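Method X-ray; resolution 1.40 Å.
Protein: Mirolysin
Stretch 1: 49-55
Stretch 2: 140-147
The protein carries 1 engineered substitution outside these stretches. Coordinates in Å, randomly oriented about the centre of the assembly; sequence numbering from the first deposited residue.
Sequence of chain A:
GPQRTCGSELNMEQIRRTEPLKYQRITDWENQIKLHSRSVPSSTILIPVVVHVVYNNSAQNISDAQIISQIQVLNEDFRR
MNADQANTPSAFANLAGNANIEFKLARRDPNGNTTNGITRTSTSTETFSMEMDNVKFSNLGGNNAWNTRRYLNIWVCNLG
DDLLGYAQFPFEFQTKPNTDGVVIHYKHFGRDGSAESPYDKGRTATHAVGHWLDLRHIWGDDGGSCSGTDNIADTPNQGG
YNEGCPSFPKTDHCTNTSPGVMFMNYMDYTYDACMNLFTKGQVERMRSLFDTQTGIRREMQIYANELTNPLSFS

Stretch 1 (49-55) VVVHVVY
Stretch 2 (140-147) LGGNNAWN

Strand residues 49-55, buried except for the partly exposed Y55, in a strand that begins earlier in the chain, lie against an irregular segment, 140-147, that runs antiparallel to them: the end-to-end directions of the touching parts differ by 177°. The register is set by CA pairs: V50 CA to W146 CA 7.6 Å, H52 CA to N143 CA 7.0 Å, V54 CA to G142 CA 6.2 Å. No clear hydrogen bond crosses, so side-chain packing carries the contact, which buries 319 Å² in all.

Strand alternation supplies the rule. With phi/psi near -110/120, V50, H52 and V54 point CA-to-CB toward the segment, while V49 and V53 point away.

W146 (phi/psi -87/137, chi1 -73°, m; chi2 11°) offers one indole face to two strand residues. V50, chi1 57° (p), sets CG2 almost on the normal of the six-membered ring, 3.5 Å from its centroid and 4° off axis; V50 CG2 to W146 CZ3 is 3.7 Å. H52, chi1 -53° (m) and chi2 -73°, turns its edge to the same face: H52 CE1 lies 3.7 Å from W146 CD1, the imidazole and five-membered ring centroids are 5.1 Å apart, and the planes meet at 79°. A flat, wide ring thus accepts a methyl and an aromatic edge side by side.

N143 extends (phi/psi -147/125) with chi1 -168° (t) and chi2 -135°, bringing N143 OD1 to 3.1 Å from H52 ND1; both atoms are hydrogen-bonded elsewhere in the structure, so neither depends on this approach. N144 and A145 point away, so what these two residues offer the imidazole is backbone, with N144 O 3.9 Å from H52 CE1.

At the far end V54, chi1 -179° (t), places CG1 3.6 Å from G141 O and 4.0 Å from G142 CA. At G141 and G142 the segment approaches as bare backbone. G141, at phi/psi 96/4, needs glycine because a CB would jam against the preceding carbonyl; G142 adopts -110/-138.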

# COMPACT_ATOMS: atom_id res chain seq x y z
N VAL A 49 6.33 -9.10 8.05
CA VAL A 49 6.93 -7.94 7.43
C VAL A 49 8.41 -7.89 7.72
O VAL A 49 8.85 -8.13 8.84
CB VAL A 49 6.24 -6.65 7.98
CG1 VAL A 49 6.90 -5.37 7.43
CG2 VAL A 49 4.74 -6.64 7.66
N VAL A 50 9.18 -7.48 6.73
CA VAL A 50 10.57 -7.10 6.92
C VAL A 50 10.72 -5.67 6.41
O VAL A 50 10.26 -5.33 5.31
CB VAL A 50 11.58 -8.08 6.28
CG1 VAL A 50 11.34 -8.28 4.78
CG2 VAL A 50 13.02 -7.66 6.57
N VAL A 51 11.29 -4.83 7.26
CA VAL A 51 11.57 -3.43 6.88
C VAL A 51 13.05 -3.28 6.60
O VAL A 51 13.89 -3.56 7.49
CB VAL A 51 11.12 -2.46 8.00
CG1 VAL A 51 11.41 -1.01 7.60
CG2 VAL A 51 9.62 -2.65 8.25
N HIS A 52 13.38 -2.85 5.38
CA HIS A 52 14.75 -2.63 4.96
C HIS A 52 15.07 -1.17 5.00
O HIS A 52 14.62 -0.45 4.10
CB HIS A 52 15.02 -3.15 3.54
CG HIS A 52 14.63 -4.57 3.31
ND1 HIS A 52 15.36 -5.61 3.84
CD2 HIS A 52 13.62 -5.09 2.56
CE1 HIS A 52 14.76 -6.73 3.44
NE2 HIS A 52 13.72 -6.46 2.65
N VAL A 53 15.84 -0.72 6.01
CA VAL A 53 16.26 0.69 6.07
C VAL A 53 17.55 0.80 5.27
O VAL A 53 18.54 0.12 5.59
CB VAL A 53 16.43 1.20 7.51
CG1 VAL A 53 16.83 2.68 7.54
CG2 VAL A 53 15.17 0.97 8.34
N VAL A 54 17.52 1.62 4.20
CA VAL A 54 18.69 1.81 3.34
C VAL A 54 19.07 3.27 3.51
O VAL A 54 18.27 4.15 3.20
CB VAL A 54 18.35 1.42 1.87
CG1 VAL A 54 19.58 1.60 0.98
CG2 VAL A 54 17.81 -0.03 1.78
N TYR A 55 20.26 3.53 4.06
CA TYR A 55 20.58 4.88 4.47
C TYR A 55 21.93 5.34 4.02
O TYR A 55 22.91 4.60 4.09
CB TYR A 55 20.47 4.99 6.03
CG TYR A 55 21.44 4.14 6.81
CD1 TYR A 55 21.17 2.80 7.08
CD2 TYR A 55 22.63 4.67 7.29
CE1 TYR A 55 22.09 1.99 7.75
CE2 TYR A 55 23.55 3.88 7.96
CZ TYR A 55 23.27 2.54 8.21
OH TYR A 55 24.17 1.77 8.90
N LEU A 140 22.96 -2.80 -6.51
CA LEU A 140 22.69 -1.46 -7.02
C LEU A 140 22.64 -0.42 -5.90
O LEU A 140 22.20 0.71 -6.12
CB LEU A 140 21.39 -1.45 -7.82
CG LEU A 140 21.34 -2.35 -9.06
CD1 LEU A 140 20.00 -2.28 -9.71
CD2 LEU A 140 22.41 -1.96 -10.08
N GLY A 141 23.14 -0.79 -4.73
CA GLY A 141 23.18 0.11 -3.58
C GLY A 141 22.02 -0.01 -2.60
O GLY A 141 21.95 0.75 -1.64
N GLY A 142 21.13 -0.97 -2.83
CA GLY A 142 19.99 -1.17 -1.94
C GLY A 142 20.12 -2.46 -1.15
O GLY A 142 21.20 -2.80 -0.65
N ASN A 143 19.01 -3.20 -1.02
CA ASN A 143 19.06 -4.46 -0.29
C ASN A 143 18.08 -5.46 -0.90
O ASN A 143 16.90 -5.14 -1.08
CB ASN A 143 18.77 -4.27 1.22
CG ASN A 143 19.09 -5.49 2.06
OD1 ASN A 143 18.32 -5.90 2.93
ND2 ASN A 143 20.20 -6.13 1.79
N ASN A 144 18.57 -6.65 -1.28
CA ASN A 144 17.71 -7.67 -1.89
C ASN A 144 16.51 -8.01 -1.01
O ASN A 144 16.61 -8.04 0.22
CB ASN A 144 18.47 -8.97 -2.12
CG ASN A 144 19.52 -8.93 -3.20
OD1 ASN A 144 19.69 -7.95 -3.93
ND2 ASN A 144 20.26 -10.03 -3.33
N ALA A 145 15.38 -8.29 -1.65
CA ALA A 145 14.20 -8.71 -0.94
C ALA A 145 14.40 -10.06 -0.26
O ALA A 145 15.20 -10.89 -0.71
CB ALA A 145 13.04 -8.83 -1.93
N TRP A 146 13.67 -10.26 0.83
CA TRP A 146 13.51 -11.55 1.48
C TRP A 146 12.37 -12.25 0.79
O TRP A 146 11.33 -11.61 0.57
CB TRP A 146 13.16 -11.36 2.95
CG TRP A 146 14.28 -10.89 3.84
CD1 TRP A 146 15.51 -10.40 3.47
CD2 TRP A 146 14.25 -10.87 5.26
NE1 TRP A 146 16.28 -10.17 4.60
CE2 TRP A 146 15.50 -10.38 5.71
CE3 TRP A 146 13.32 -11.32 6.22
CZ2 TRP A 146 15.82 -10.29 7.06
CZ3 TRP A 146 13.60 -11.13 7.55
CH2 TRP A 146 14.85 -10.66 7.97
N ASN A 147 12.54 -13.55 0.51
CA ASN A 147 11.54 -14.41 -0.14
C ASN A 147 10.13 -13.72 -0.20
O ASN A 147 9.36 -13.76 0.78
CB ASN A 147 11.45 -15.73 0.59
CG ASN A 147 10.54 -16.72 -0.11
OD1 ASN A 147 9.79 -16.38 -1.05
ND2 ASN A 147 10.52 -17.94 0.39